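Long-range contacts in sulfur oxidation protein SOXB (PDB 2WDD), which hydrolyses the sulfur-sulfur bond of cysteine S-thiosulfonate in the Sox pathway of sulfur oxidation, as a manganese-containing member of the 5'-nucleotidase family: residues N264-D269 against T287-P292; A29-F34 against L281-H286; P292-V297 against L327-L332. One frame throughout, in Å; residues are numbered along the deposited sequence.

Interaction 1: residues N264-D269 against T287-P292. With MN (manganese (II) ion), chain G.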
ATOM      1  N   ASN A 264       5.351   7.727   5.873  1.00  9.14           N
ATOM      2  CA  ASN A 264       6.315   8.379   4.985  1.00  9.18           C
ATOM      3  C   ASN A 264       6.754   7.472   3.841  1.00 12.03           C
ATOM      4  O   ASN A 264       7.205   7.968   2.809  1.00 10.32           O
ATOM      5  CB  ASN A 264       7.617   8.734   5.734  1.00  9.64           C
ATOM      6  CG  ASN A 264       7.486   9.934   6.653  1.00 17.33           C
ATOM      7  OD1 ASN A 264       6.862  10.932   6.317  1.00 15.62           O
ATOM      8  ND2 ASN A 264       8.188   9.876   7.787  1.00 16.14           N
ATOM      9  N   GLY A 265       6.773   6.159   4.100  1.00 10.43           N
ATOM     10  CA  GLY A 265       7.350   5.153   3.215  1.00 10.25           C
ATOM     11  C   GLY A 265       8.601   4.651   3.935  1.00 12.42           C
ATOM     12  O   GLY A 265       9.319   5.449   4.544  1.00 11.58           O
ATOM     13  N   MET A 266       8.870   3.350   3.890  1.00  8.06           N
ATOM     14  CA  MET A 266       9.994   2.813   4.649  1.00  7.74           C
ATOM     15  C   MET A 266      11.385   3.355   4.357  1.00 10.59           C
ATOM     16  O   MET A 266      12.194   3.460   5.274  1.00  9.52           O
ATOM     17  CB  MET A 266       9.983   1.288   4.677  1.00  9.17           C
ATOM     18  CG  MET A 266      10.800   0.722   5.825  1.00 10.26           C
ATOM     19  SD  MET A 266      10.556  -1.057   6.015  1.00 11.79           S
ATOM     20  CE  MET A 266      11.311  -1.716   4.540  1.00 10.39           C
ATOM     21  N   GLN A 267      11.685   3.672   3.099  1.00  8.96           N
ATOM     22  CA  GLN A 267      13.017   4.173   2.773  1.00  8.49           C
ATOM     23  C   GLN A 267      13.186   5.577   3.325  1.00 12.64           C
ATOM     24  O   GLN A 267      14.252   5.931   3.838  1.00 12.62           O
ATOM     25  CB  GLN A 267      13.254   4.156   1.264  1.00  8.93           C
ATOM     26  CG  GLN A 267      13.097   2.761   0.647  1.00  9.67           C
ATOM     27  CD  GLN A 267      13.953   1.722   1.354  1.00 14.19           C
ATOM     28  OE1 GLN A 267      15.161   1.906   1.512  1.00 11.24           O
ATOM     29  NE2 GLN A 267      13.333   0.620   1.773  1.00 11.91           N
ATOM     30  N   LEU A 268      12.126   6.372   3.257  1.00  9.98           N
ATOM     31  CA  LEU A 268      12.184   7.708   3.832  1.00 10.63           C
ATOM     32  C   LEU A 268      12.315   7.598   5.357  1.00 13.03           C
ATOM     33  O   LEU A 268      13.078   8.330   5.982  1.00 13.00           O
ATOM     34  CB  LEU A 268      10.963   8.522   3.425  1.00 10.62           C
ATOM     35  CG  LEU A 268      10.882   9.944   3.976  1.00 13.35           C
ATOM     36  CD1 LEU A 268      12.200  10.709   3.751  1.00 13.41           C
ATOM     37  CD2 LEU A 268       9.705  10.668   3.316  1.00 15.46           C
ATOM     38  N   ASP A 269      11.598   6.653   5.958  1.00  9.74           N
ATOM     39  CA  ASP A 269      11.728   6.444   7.390  1.00  9.59           C
ATOM     40  C   ASP A 269      13.175   6.083   7.734  1.00 13.75           C
ATOM     41  O   ASP A 269      13.693   6.523   8.764  1.00 12.18           O
ATOM     42  CB  ASP A 269      10.812   5.316   7.851  1.00 10.73           C
ATOM     43  CG  ASP A 269       9.356   5.736   7.934  1.00 12.66           C
ATOM     44  OD1 ASP A 269       9.091   6.946   8.128  1.00 13.30           O
ATOM     45  OD2 ASP A 269       8.485   4.836   7.883  1.00 12.58           O
ATOM     46  N   THR A 287       4.746   1.850   2.048  1.00  7.88           N
ATOM     47  CA  THR A 287       5.427   1.030   1.062  1.00  6.61           C
ATOM     48  C   THR A 287       4.946  -0.433   1.020  1.00  9.24           C
ATOM     49  O   THR A 287       5.344  -1.195   0.127  1.00  9.02           O
ATOM     50  CB  THR A 287       6.959   1.156   1.178  1.00 10.34           C
ATOM     51  OG1 THR A 287       7.336   1.147   2.562  1.00  9.65           O
ATOM     52  CG2 THR A 287       7.443   2.465   0.542  1.00  8.84           C
ATOM     53  N   HIS A 288       4.017  -0.783   1.910  1.00  7.76           N
ATOM     54  CA  HIS A 288       3.400  -2.108   1.925  1.00  7.57           C
ATOM     55  C   HIS A 288       4.437  -3.220   2.114  1.00  9.66           C
ATOM     56  O   HIS A 288       4.278  -4.329   1.595  1.00 10.72           O
ATOM     57  CB  HIS A 288       2.607  -2.347   0.627  1.00  7.17           C
ATOM     58  CG  HIS A 288       1.436  -1.422   0.433  1.00  9.10           C
ATOM     59  ND1 HIS A 288       0.402  -1.706  -0.434  1.00  9.93           N
ATOM     60  CD2 HIS A 288       1.134  -0.227   0.997  1.00  9.72           C
ATOM     61  CE1 HIS A 288      -0.487  -0.725  -0.395  1.00  9.59           C
ATOM     62  NE2 HIS A 288      -0.073   0.179   0.472  1.00  9.63           N
ATOM     63  N   ASP A 289       5.485  -2.922   2.882  1.00  7.18           N
ATOM     64  CA  ASP A 289       6.559  -3.883   3.136  1.00  7.28           C
ATOM     65  C   ASP A 289       6.243  -4.881   4.245  1.00 10.38           C
ATOM     66  O   ASP A 289       5.311  -4.683   5.040  1.00  8.07           O
ATOM     67  CB  ASP A 289       7.834  -3.115   3.498  1.00  8.96           C
ATOM     68  CG  ASP A 289       8.428  -2.384   2.307  1.00 11.08           C
ATOM     69  OD1 ASP A 289       8.663  -3.052   1.280  1.00 12.71           O
ATOM     70  OD2 ASP A 289       8.678  -1.164   2.389  1.00 11.98           O
ATOM     71  N   LEU A 290       7.061  -5.938   4.312  1.00  9.01           N
ATOM     72  CA  LEU A 290       6.987  -6.938   5.382  1.00  9.43           C
ATOM     73  C   LEU A 290       8.384  -7.084   5.983  1.00 11.80           C
ATOM     74  O   LEU A 290       9.366  -7.213   5.245  1.00 10.92           O
ATOM     75  CB  LEU A 290       6.520  -8.303   4.850  1.00 10.03           C
ATOM     76  CG  LEU A 290       4.997  -8.470   4.764  1.00 14.44           C
ATOM     77  CD1 LEU A 290       4.636  -9.549   3.756  1.00 15.17           C
ATOM     78  CD2 LEU A 290       4.406  -8.777   6.145  1.00 15.71           C
ATOM     79  N   THR A 291       8.469  -7.030   7.313  1.00  8.87           N
ATOM     80  CA  THR A 291       9.750  -7.172   8.013  1.00  8.86           C
ATOM     81  C   THR A 291       9.601  -8.168   9.174  1.00 11.91           C
ATOM     82  O   THR A 291       9.318  -7.776  10.307  1.00 11.55           O
ATOM     83  CB  THR A 291      10.254  -5.821   8.559  1.00 11.54           C
ATOM     84  OG1 THR A 291       9.244  -5.233   9.387  1.00 10.26           O
ATOM     85  CG2 THR A 291      10.594  -4.880   7.425  1.00 10.94           C
ATOM     86  N   PRO A 292       9.794  -9.469   8.906  1.00  9.11           N
ATOM     87  CA  PRO A 292       9.666 -10.494   9.948  1.00  9.00           C
ATOM     88  C   PRO A 292      10.602 -10.265  11.129  1.00 11.81           C
ATOM     89  O   PRO A 292      10.298 -10.671  12.254  1.00 12.22           O
ATOM     90  CB  PRO A 292      10.006 -11.779   9.204  1.00 10.83           C
ATOM     91  CG  PRO A 292       9.504 -11.503   7.793  1.00 14.40           C
ATOM     92  CD  PRO A 292       9.914 -10.058   7.561  1.00 10.88           C
TER
HETATM   93 MN    MN G1580      -1.026   2.143   0.891  0.90  8.37          MN
HETATM   94  O   HOH W   1      10.547   0.430   1.024  1.00 13.47           O
HETATM   95  O   HOH W   2       0.527   3.413   0.338  0.75  7.96           O
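Thr287 meets the start of helix 266-273 with its hydroxyl: Met266 N donates to Thr287 OG1 over 3.0 Å in a nearly straight bond (165°). Gly265 is the N-cap residue, and its CA lies 3.8 Å from Thr287 CG2, close enough that a side chain at this position would be tight against that methyl. Thr287 OG1 sits between the backbone N and the carbonyl carbon (chi1 42°), and it also hydrogen-bonds Asp289 OD2 at 2.7 Å, reaching it from above the carboxylate plane. An alanine in place of Thr287 would probably leave Met266 N and Asp289 OD2 without this shared partner and open a gap beside Gly265. Along Met266, CB packs against Thr287 OG1. The same Met266 CB lies 3.6 Å from Asp289 OD2. CG runs anti to the backbone N, and Met266 SD then faces Thr291 CG2 tip to tip at 4.1 Å. The bend at chi3 (68°) carries Met266 CE to 3.4 Å from Asp289 OD2, so CB and CE both lie against this oxygen as the two side chains cross. A water links it to Gln267 NE2, while Thr291 OG1 accepts a hydrogen bond from Ala304 N of strand 300-304. Between Thr287 and Asp289, His288 binds one manganese through NE2 at 2.2 Å, together with Asp36, His38, Asp132 and a water. This is the dinuclear metal site of the metallophosphoesterase fold, with a metal-binding histidine on a loop following a central strand.

Interaction 2: residues A29-F34 against L281-H286. With MN (manganese (II) ion), chain H.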
ATOM      1  N   ALA A  29       5.240  -3.493  27.142  1.00 17.77           N
ATOM      2  CA  ALA A  29       4.174  -2.986  26.287  1.00 17.03           C
ATOM      3  C   ALA A  29       4.116  -3.779  25.001  1.00 18.22           C
ATOM      4  O   ALA A  29       5.133  -4.268  24.509  1.00 18.00           O
ATOM      5  CB  ALA A  29       4.410  -1.512  25.973  1.00 17.99           C
ATOM      6  N   THR A  30       2.921  -3.882  24.444  1.00 13.98           N
ATOM      7  CA  THR A  30       2.758  -4.578  23.185  1.00 13.38           C
ATOM      8  C   THR A  30       2.033  -3.676  22.219  1.00 15.35           C
ATOM      9  O   THR A  30       0.982  -3.131  22.547  1.00 14.71           O
ATOM     10  CB  THR A  30       1.991  -5.883  23.345  1.00 20.32           C
ATOM     11  OG1 THR A  30       2.744  -6.770  24.185  1.00 19.59           O
ATOM     12  CG2 THR A  30       1.769  -6.541  21.971  1.00 17.59           C
ATOM     13  N   LEU A  31       2.582  -3.557  21.015  1.00 11.67           N
ATOM     14  CA  LEU A  31       1.942  -2.785  19.955  1.00 11.40           C
ATOM     15  C   LEU A  31       1.394  -3.788  18.937  1.00 14.03           C
ATOM     16  O   LEU A  31       2.098  -4.715  18.511  1.00 13.43           O
ATOM     17  CB  LEU A  31       2.937  -1.830  19.289  1.00 10.87           C
ATOM     18  CG  LEU A  31       3.790  -0.948  20.213  1.00 13.60           C
ATOM     19  CD1 LEU A  31       4.705  -0.058  19.404  1.00 14.28           C
ATOM     20  CD2 LEU A  31       2.888  -0.114  21.125  1.00 15.92           C
ATOM     21  N   LEU A  32       0.116  -3.643  18.605  1.00  9.87           N
ATOM     22  CA  LEU A  32      -0.548  -4.487  17.611  1.00 10.24           C
ATOM     23  C   LEU A  32      -0.753  -3.534  16.444  1.00 12.54           C
ATOM     24  O   LEU A  32      -1.556  -2.600  16.518  1.00 12.03           O
ATOM     25  CB  LEU A  32      -1.871  -5.033  18.139  1.00  9.98           C
ATOM     26  CG  LEU A  32      -1.666  -5.865  19.422  1.00 13.24           C
ATOM     27  CD1 LEU A  32      -3.001  -6.311  20.033  1.00 13.15           C
ATOM     28  CD2 LEU A  32      -0.747  -7.070  19.156  1.00 13.85           C
ATOM     29  N   TYR A  33       0.067  -3.715  15.415  1.00  9.51           N
ATOM     30  CA  TYR A  33       0.150  -2.780  14.311  1.00  8.74           C
ATOM     31  C   TYR A  33      -0.231  -3.361  12.957  1.00 11.50           C
ATOM     32  O   TYR A  33       0.222  -4.436  12.578  1.00 11.20           O
ATOM     33  CB  TYR A  33       1.605  -2.291  14.262  1.00  9.82           C
ATOM     34  CG  TYR A  33       2.013  -1.540  13.023  1.00  9.15           C
ATOM     35  CD1 TYR A  33       1.332  -0.395  12.626  1.00 10.53           C
ATOM     36  CD2 TYR A  33       3.155  -1.917  12.299  1.00  9.33           C
ATOM     37  CE1 TYR A  33       1.722   0.315  11.495  1.00 10.50           C
ATOM     38  CE2 TYR A  33       3.555  -1.208  11.172  1.00 10.51           C
ATOM     39  CZ  TYR A  33       2.837  -0.088  10.785  1.00 11.52           C
ATOM     40  OH  TYR A  33       3.216   0.607   9.657  1.00 10.81           O
ATOM     41  N   PHE A  34      -1.051  -2.625  12.221  1.00  9.46           N
ATOM     42  CA  PHE A  34      -1.370  -2.993  10.845  1.00  9.82           C
ATOM     43  C   PHE A  34      -1.428  -1.684  10.075  1.00 11.53           C
ATOM     44  O   PHE A  34      -1.579  -0.616  10.667  1.00 10.38           O
ATOM     45  CB  PHE A  34      -2.682  -3.770  10.732  1.00 11.27           C
ATOM     46  CG  PHE A  34      -3.895  -2.970  11.111  1.00 11.64           C
ATOM     47  CD1 PHE A  34      -4.664  -2.336  10.141  1.00 13.78           C
ATOM     48  CD2 PHE A  34      -4.258  -2.837  12.444  1.00 13.46           C
ATOM     49  CE1 PHE A  34      -5.789  -1.591  10.501  1.00 13.67           C
ATOM     50  CE2 PHE A  34      -5.367  -2.076  12.809  1.00 15.68           C
ATOM     51  CZ  PHE A  34      -6.146  -1.471  11.829  1.00 13.51           C
ATOM     52  N   LEU A 281      11.681   3.461  17.665  1.00 10.83           N
ATOM     53  CA  LEU A 281      11.046   2.491  16.802  1.00 10.17           C
ATOM     54  C   LEU A 281      10.199   3.251  15.795  1.00 11.97           C
ATOM     55  O   LEU A 281       9.573   4.251  16.148  1.00 11.13           O
ATOM     56  CB  LEU A 281      10.122   1.603  17.635  1.00  9.87           C
ATOM     57  CG  LEU A 281       9.180   0.641  16.900  1.00 12.94           C
ATOM     58  CD1 LEU A 281       9.995  -0.420  16.165  1.00 13.51           C
ATOM     59  CD2 LEU A 281       8.185  -0.016  17.874  1.00 12.96           C
ATOM     60  N   ILE A 282      10.177   2.767  14.557  1.00  9.40           N
ATOM     61  CA  ILE A 282       9.325   3.341  13.509  1.00  8.93           C
ATOM     62  C   ILE A 282       8.459   2.198  13.000  1.00 11.28           C
ATOM     63  O   ILE A 282       8.991   1.134  12.657  1.00  9.73           O
ATOM     64  CB  ILE A 282      10.114   3.956  12.319  1.00 10.64           C
ATOM     65  CG1 ILE A 282      10.960   5.144  12.782  1.00 10.76           C
ATOM     66  CG2 ILE A 282       9.127   4.448  11.232  1.00 10.10           C
ATOM     67  CD1 ILE A 282      11.946   5.653  11.746  1.00 11.62           C
ATOM     68  N   LEU A 283       7.147   2.430  12.950  1.00  9.13           N
ATOM     69  CA  LEU A 283       6.161   1.500  12.400  1.00  8.53           C
ATOM     70  C   LEU A 283       5.916   2.132  11.018  1.00 11.25           C
ATOM     71  O   LEU A 283       5.293   3.195  10.904  1.00 10.19           O
ATOM     72  CB  LEU A 283       4.892   1.482  13.264  1.00  7.78           C
ATOM     73  CG  LEU A 283       5.163   0.967  14.691  1.00 10.27           C
ATOM     74  CD1 LEU A 283       3.917   1.023  15.566  1.00 10.72           C
ATOM     75  CD2 LEU A 283       5.772  -0.459  14.666  1.00 13.67           C
ATOM     76  N   SER A 284       6.488   1.498   9.995  1.00  8.76           N
ATOM     77  CA  SER A 284       6.497   2.027   8.631  0.50  7.82           C
ATOM     78  C   SER A 284       5.399   1.529   7.708  1.00 11.07           C
ATOM     79  O   SER A 284       5.412   0.371   7.281  1.00 10.37           O
ATOM     80  CB  SER A 284       7.848   1.731   7.953  0.50  8.32           C
ATOM     81  OG  SER A 284       8.940   2.374   8.587  0.50  8.26           O
ATOM     82  N   GLY A 285       4.491   2.428   7.348  1.00  7.82           N
ATOM     83  CA  GLY A 285       3.431   2.119   6.403  1.00  7.76           C
ATOM     84  C   GLY A 285       3.813   2.641   5.027  1.00 10.69           C
ATOM     85  O   GLY A 285       4.971   2.942   4.765  1.00  8.85           O
ATOM     86  N   HIS A 286       2.812   2.759   4.157  1.00  8.34           N
ATOM     87  CA  HIS A 286       2.969   3.311   2.812  1.00  7.92           C
ATOM     88  C   HIS A 286       3.599   2.434   1.738  1.00 10.16           C
ATOM     89  O   HIS A 286       3.096   2.340   0.614  1.00  9.55           O
ATOM     90  CB  HIS A 286       3.638   4.685   2.812  1.00  7.99           C
ATOM     91  CG  HIS A 286       3.639   5.325   1.455  1.00 10.60           C
ATOM     92  ND1 HIS A 286       2.473   5.662   0.801  1.00 11.37           N
ATOM     93  CD2 HIS A 286       4.646   5.578   0.587  1.00 11.45           C
ATOM     94  CE1 HIS A 286       2.763   6.122  -0.403  1.00 10.72           C
ATOM     95  NE2 HIS A 286       4.075   6.090  -0.557  1.00 11.10           N
TER
HETATM   96 MN    MN H1581       0.222   5.319   1.202  0.90  7.88          MN
HETATM   97  O   HOH W   3       2.493   3.137  10.019  1.00 13.09           O
HETATM   98  O   HOH W   2       0.527   3.413   0.338  0.75  7.96           O
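Strands 29-34 and 281-284 belong to different sheets and face each other across the core, their axes 8.6 Å apart at closest approach and their N-to-C directions 33° from parallel, with Tyr33 opposite Leu283. The two side chains slide past each other in opposite directions. Leu283 CB stands over the centre of the Tyr33 ring, 3.6 Å from its centroid and 13° off the normal, a CH-pi contact. Beyond it the leucine branches divide: CD2 approaches Tyr33 CD2 at 3.8 Å, whereas CD1 lies between Tyr33 CG and the methyl Leu31 CD1. Tyr33 CG is anti to the backbone N (chi1 167°), and the ring extends across the gap between the sheets until its hydroxyl lies over the backbone of Ser284 and Gly285. Farther from the metals, Leu31 and Leu281 meet tip to tip, CD1 to CD2, at 3.8 Å. Strand 257-262 adds to the packing, Leu261 touching Tyr33 and Val259 touching Leu283.

The polar end of the tyrosine is met by water: a molecule lies 2.7 Å from Tyr33 OH and donates to Leu283 O. Past the strand, His286 ND1 binds the second manganese at 2.3 Å with Asp132, His163 and His263, and the metal-bound water donates to His286 O. The chemistry implies a change of character along the contact: the facing sheets meet through leucine and ring-face packing, the phenol oxygen and Leu283 O share one water, and a separate, metal-bound water meets His286 O.

Interaction 3: residues P292-V297 against L327-L332; sequences PRPWRV and LRVRVL
Pro294 and Val329 bring together the edges of the two sheets of this metallophosphoesterase-type sandwich, the segment 292-297 leading into edge strand 295-297 of one and the segment 327-332 lying on edge strand 323-333 of the other. The proline ring slides past the valine in the opposite direction, and its CD and CG both rest on Val329 CG2, CD at 3.8 Å. Val329 CG1 lies anti to the backbone N (chi1 172°) and approaches Pro292 O, which leaves CG2 beside the N, anti to the carbonyl carbon, where it faces Pro294. Val331 has nearly the same torsion (169°), and its CG2 reaches Pro292 CA at 3.7 Å, whereas Pro292 CB is farther off. Leu327 completes the row of apolar side chains with a looser contact, CD1 to Pro294 CG at 4.4 Å. Trp301 of strand 300-304 touches both Pro294 and Leu327, and Val303 touches Val329.

Where the backbones approach, water joins them. One molecule donates to Pro292 O and accepts from Val331 N, and another donates to both Pro292 O and Val329 O. The side chain of Arg330 folds back, with both chi1 and chi2 near -67°, and Arg328 CG lies over one face of its guanidinium, offset toward the rim. Arg330 NH1 donates to Val329 O at 2.8 Å, lying well above the carbonyl plane.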
ATOM      1  N   PRO A 292       9.794  -9.469   8.906  1.00  9.11           N
ATOM      2  CA  PRO A 292       9.666 -10.494   9.948  1.00  9.00           C
ATOM      3  C   PRO A 292      10.602 -10.265  11.129  1.00 11.81           C
ATOM      4  O   PRO A 292      10.298 -10.671  12.254  1.00 12.22           O
ATOM      5  CB  PRO A 292      10.006 -11.779   9.204  1.00 10.83           C
ATOM      6  CG  PRO A 292       9.504 -11.503   7.793  1.00 14.40           C
ATOM      7  CD  PRO A 292       9.914 -10.058   7.561  1.00 10.88           C
ATOM      8  N   ARG A 293      11.705  -9.566  10.868  1.00  9.59           N
ATOM      9  CA  ARG A 293      12.662  -9.177  11.899  1.00  8.84           C
ATOM     10  C   ARG A 293      12.821  -7.675  11.680  1.00 11.59           C
ATOM     11  O   ARG A 293      12.810  -7.216  10.532  1.00 10.58           O
ATOM     12  CB  ARG A 293      14.003  -9.880  11.680  1.00  9.79           C
ATOM     13  CG  ARG A 293      13.927 -11.391  11.763  1.00 15.15           C
ATOM     14  CD  ARG A 293      15.321 -12.005  11.771  0.65 15.55           C
ATOM     15  NE  ARG A 293      15.292 -13.448  11.540  0.65 22.29           N
ATOM     16  CZ  ARG A 293      15.135 -14.358  12.497  0.65 40.77           C
ATOM     17  NH1 ARG A 293      14.971 -13.978  13.757  0.65 33.00           N
ATOM     18  NH2 ARG A 293      15.138 -15.650  12.194  0.65 28.47           N
ATOM     19  N   PRO A 294      12.955  -6.890  12.762  1.00  9.41           N
ATOM     20  CA  PRO A 294      13.061  -5.434  12.602  1.00  9.73           C
ATOM     21  C   PRO A 294      14.351  -5.025  11.898  1.00 13.75           C
ATOM     22  O   PRO A 294      15.381  -5.709  11.985  1.00 13.77           O
ATOM     23  CB  PRO A 294      13.030  -4.915  14.043  1.00 11.35           C
ATOM     24  CG  PRO A 294      13.636  -6.061  14.846  1.00 14.02           C
ATOM     25  CD  PRO A 294      13.125  -7.313  14.169  1.00 10.67           C
ATOM     26  N   TRP A 295      14.279  -3.908  11.189  1.00 10.85           N
ATOM     27  CA  TRP A 295      15.403  -3.398  10.433  1.00 10.10           C
ATOM     28  C   TRP A 295      16.099  -2.358  11.300  1.00 13.46           C
ATOM     29  O   TRP A 295      15.485  -1.374  11.708  1.00 12.45           O
ATOM     30  CB  TRP A 295      14.872  -2.755   9.143  1.00  9.17           C
ATOM     31  CG  TRP A 295      15.903  -2.227   8.221  1.00  9.60           C
ATOM     32  CD1 TRP A 295      17.235  -2.553   8.178  1.00 12.42           C
ATOM     33  CD2 TRP A 295      15.680  -1.314   7.154  1.00  9.11           C
ATOM     34  NE1 TRP A 295      17.857  -1.873   7.158  1.00 11.68           N
ATOM     35  CE2 TRP A 295      16.922  -1.100   6.513  1.00 12.13           C
ATOM     36  CE3 TRP A 295      14.546  -0.648   6.671  1.00 10.02           C
ATOM     37  CZ2 TRP A 295      17.054  -0.254   5.405  1.00 11.36           C
ATOM     38  CZ3 TRP A 295      14.685   0.197   5.583  1.00 11.30           C
ATOM     39  CH2 TRP A 295      15.925   0.369   4.947  1.00 11.75           C
ATOM     40  N   ARG A 296      17.366  -2.602  11.616  1.00 12.08           N
ATOM     41  CA  ARG A 296      18.129  -1.687  12.450  1.00 12.45           C
ATOM     42  C   ARG A 296      18.790  -0.627  11.560  1.00 15.53           C
ATOM     43  O   ARG A 296      19.608  -0.950  10.691  1.00 15.29           O
ATOM     44  CB  ARG A 296      19.208  -2.456  13.228  1.00 13.37           C
ATOM     45  CG  ARG A 296      19.992  -1.585  14.190  1.00 16.76           C
ATOM     46  CD  ARG A 296      19.130  -1.150  15.350  1.00 19.90           C
ATOM     47  NE  ARG A 296      19.902  -0.442  16.372  1.00 24.58           N
ATOM     48  CZ  ARG A 296      19.376   0.098  17.466  1.00 36.45           C
ATOM     49  NH1 ARG A 296      18.071   0.019  17.693  1.00 24.85           N
ATOM     50  NH2 ARG A 296      20.154   0.724  18.335  1.00 24.14           N
ATOM     51  N   VAL A 297      18.423   0.629  11.781  1.00 12.49           N
ATOM     52  CA  VAL A 297      18.997   1.760  11.060  1.00 12.32           C
ATOM     53  C   VAL A 297      19.376   2.809  12.101  1.00 17.00           C
ATOM     54  O   VAL A 297      18.529   3.257  12.874  1.00 15.17           O
ATOM     55  CB  VAL A 297      18.009   2.349  10.029  1.00 15.97           C
ATOM     56  CG1 VAL A 297      18.672   3.511   9.285  1.00 16.11           C
ATOM     57  CG2 VAL A 297      17.551   1.268   9.038  1.00 15.35           C
ATOM     58  N   LEU A 327      13.320  -5.761  21.952  1.00 12.60           N
ATOM     59  CA  LEU A 327      11.985  -5.959  21.404  1.00 11.94           C
ATOM     60  C   LEU A 327      11.837  -7.305  20.735  1.00 13.77           C
ATOM     61  O   LEU A 327      12.813  -7.901  20.275  1.00 13.41           O
ATOM     62  CB  LEU A 327      11.645  -4.854  20.396  1.00 11.23           C
ATOM     63  CG  LEU A 327      12.296  -4.940  19.009  1.00 14.26           C
ATOM     64  CD1 LEU A 327      11.763  -3.793  18.129  1.00 14.27           C
ATOM     65  CD2 LEU A 327      13.804  -4.890  19.108  1.00 16.44           C
ATOM     66  N   ARG A 328      10.599  -7.766  20.660  1.00 11.95           N
ATOM     67  CA  ARG A 328      10.280  -8.993  19.964  1.00 11.77           C
ATOM     68  C   ARG A 328       9.255  -8.632  18.889  1.00 15.37           C
ATOM     69  O   ARG A 328       8.240  -8.014  19.180  1.00 15.95           O
ATOM     70  CB  ARG A 328       9.697 -10.032  20.914  1.00 13.40           C
ATOM     71  CG  ARG A 328       9.445 -11.370  20.239  1.00 16.77           C
ATOM     72  CD  ARG A 328       8.797 -12.369  21.180  1.00 18.42           C
ATOM     73  NE  ARG A 328       7.452 -11.957  21.569  1.00 21.97           N
ATOM     74  CZ  ARG A 328       6.705 -12.585  22.472  1.00 36.06           C
ATOM     75  NH1 ARG A 328       7.159 -13.679  23.074  1.00 24.58           N
ATOM     76  NH2 ARG A 328       5.498 -12.124  22.763  1.00 22.77           N
ATOM     77  N   VAL A 329       9.542  -9.005  17.649  1.00 12.31           N
ATOM     78  CA  VAL A 329       8.659  -8.697  16.532  1.00 11.48           C
ATOM     79  C   VAL A 329       8.156 -10.000  15.947  1.00 13.83           C
ATOM     80  O   VAL A 329       8.941 -10.917  15.672  1.00 13.93           O
ATOM     81  CB  VAL A 329       9.427  -7.910  15.443  1.00 13.34           C
ATOM     82  CG1 VAL A 329       8.573  -7.747  14.188  1.00 12.80           C
ATOM     83  CG2 VAL A 329       9.917  -6.562  15.976  1.00 12.70           C
ATOM     84  N   ARG A 330       6.847 -10.089  15.748  1.00 11.61           N
ATOM     85  CA  ARG A 330       6.262 -11.255  15.122  1.00 10.94           C
ATOM     86  C   ARG A 330       5.235 -10.813  14.102  1.00 14.19           C
ATOM     87  O   ARG A 330       4.330 -10.056  14.423  1.00 14.33           O
ATOM     88  CB  ARG A 330       5.598 -12.170  16.149  1.00 12.59           C
ATOM     89  CG  ARG A 330       6.589 -12.840  17.089  1.00 17.46           C
ATOM     90  CD  ARG A 330       7.468 -13.840  16.350  1.00 18.51           C
ATOM     91  NE  ARG A 330       8.334 -14.574  17.274  1.00 18.87           N
ATOM     92  CZ  ARG A 330       9.567 -14.192  17.588  1.00 29.37           C
ATOM     93  NH1 ARG A 330      10.075 -13.095  17.046  1.00 18.27           N
ATOM     94  NH2 ARG A 330      10.293 -14.906  18.442  1.00 24.09           N
ATOM     95  N   VAL A 331       5.378 -11.310  12.879  1.00  9.97           N
ATOM     96  CA  VAL A 331       4.406 -11.054  11.828  1.00  9.24           C
ATOM     97  C   VAL A 331       3.366 -12.154  11.976  1.00 14.17           C
ATOM     98  O   VAL A 331       3.669 -13.333  11.759  1.00 14.78           O
ATOM     99  CB  VAL A 331       5.077 -11.130  10.436  1.00 11.66           C
ATOM    100  CG1 VAL A 331       4.000 -11.127   9.325  1.00 12.01           C
ATOM    101  CG2 VAL A 331       6.066  -9.969  10.255  1.00 11.83           C
ATOM    102  N   LEU A 332       2.157 -11.787  12.389  1.00 11.68           N
ATOM    103  CA  LEU A 332       1.085 -12.771  12.570  1.00 11.21           C
ATOM    104  C   LEU A 332       0.181 -12.831  11.339  1.00 13.76           C
ATOM    105  O   LEU A 332      -0.535 -11.880  11.033  1.00 13.53           O
ATOM    106  CB  LEU A 332       0.256 -12.441  13.808  1.00 11.68           C
ATOM    107  CG  LEU A 332       1.058 -12.226  15.088  1.00 15.63           C
ATOM    108  CD1 LEU A 332       0.130 -11.807  16.222  1.00 15.91           C
ATOM    109  CD2 LEU A 332       1.831 -13.499  15.454  1.00 17.32           C
TER
HETATM  110  O   HOH W   4       8.015 -12.410  12.391  1.00 13.60           O
HETATM  111  O   HOH W   5      11.776 -11.045  14.655  1.00 17.13           O

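In the fold
The three contacts join successive parts of one chain segment to their surroundings. Interactions 1 and 2, with centres about 11 Å apart, meet where Asp269 OD2 approaches Ser284 OG at 2.6 Å, a probable hydrogen bond between helix 266-273 and strand 281-284. His288 of interaction 1 and His286 of interaction 2 each ligate one manganese, and one water is bound to both ions. Interaction 3 lies away from that site but shares Pro292 with interaction 1, and separately Met266 CG packs on Trp295 CZ3 at 3.9 Å. Between interactions 2 and 3, centres about 10 Å apart, Leu281 CD1 meets Leu327 CD1 at 4.3 Å, continuing the apolar layer between the sheets.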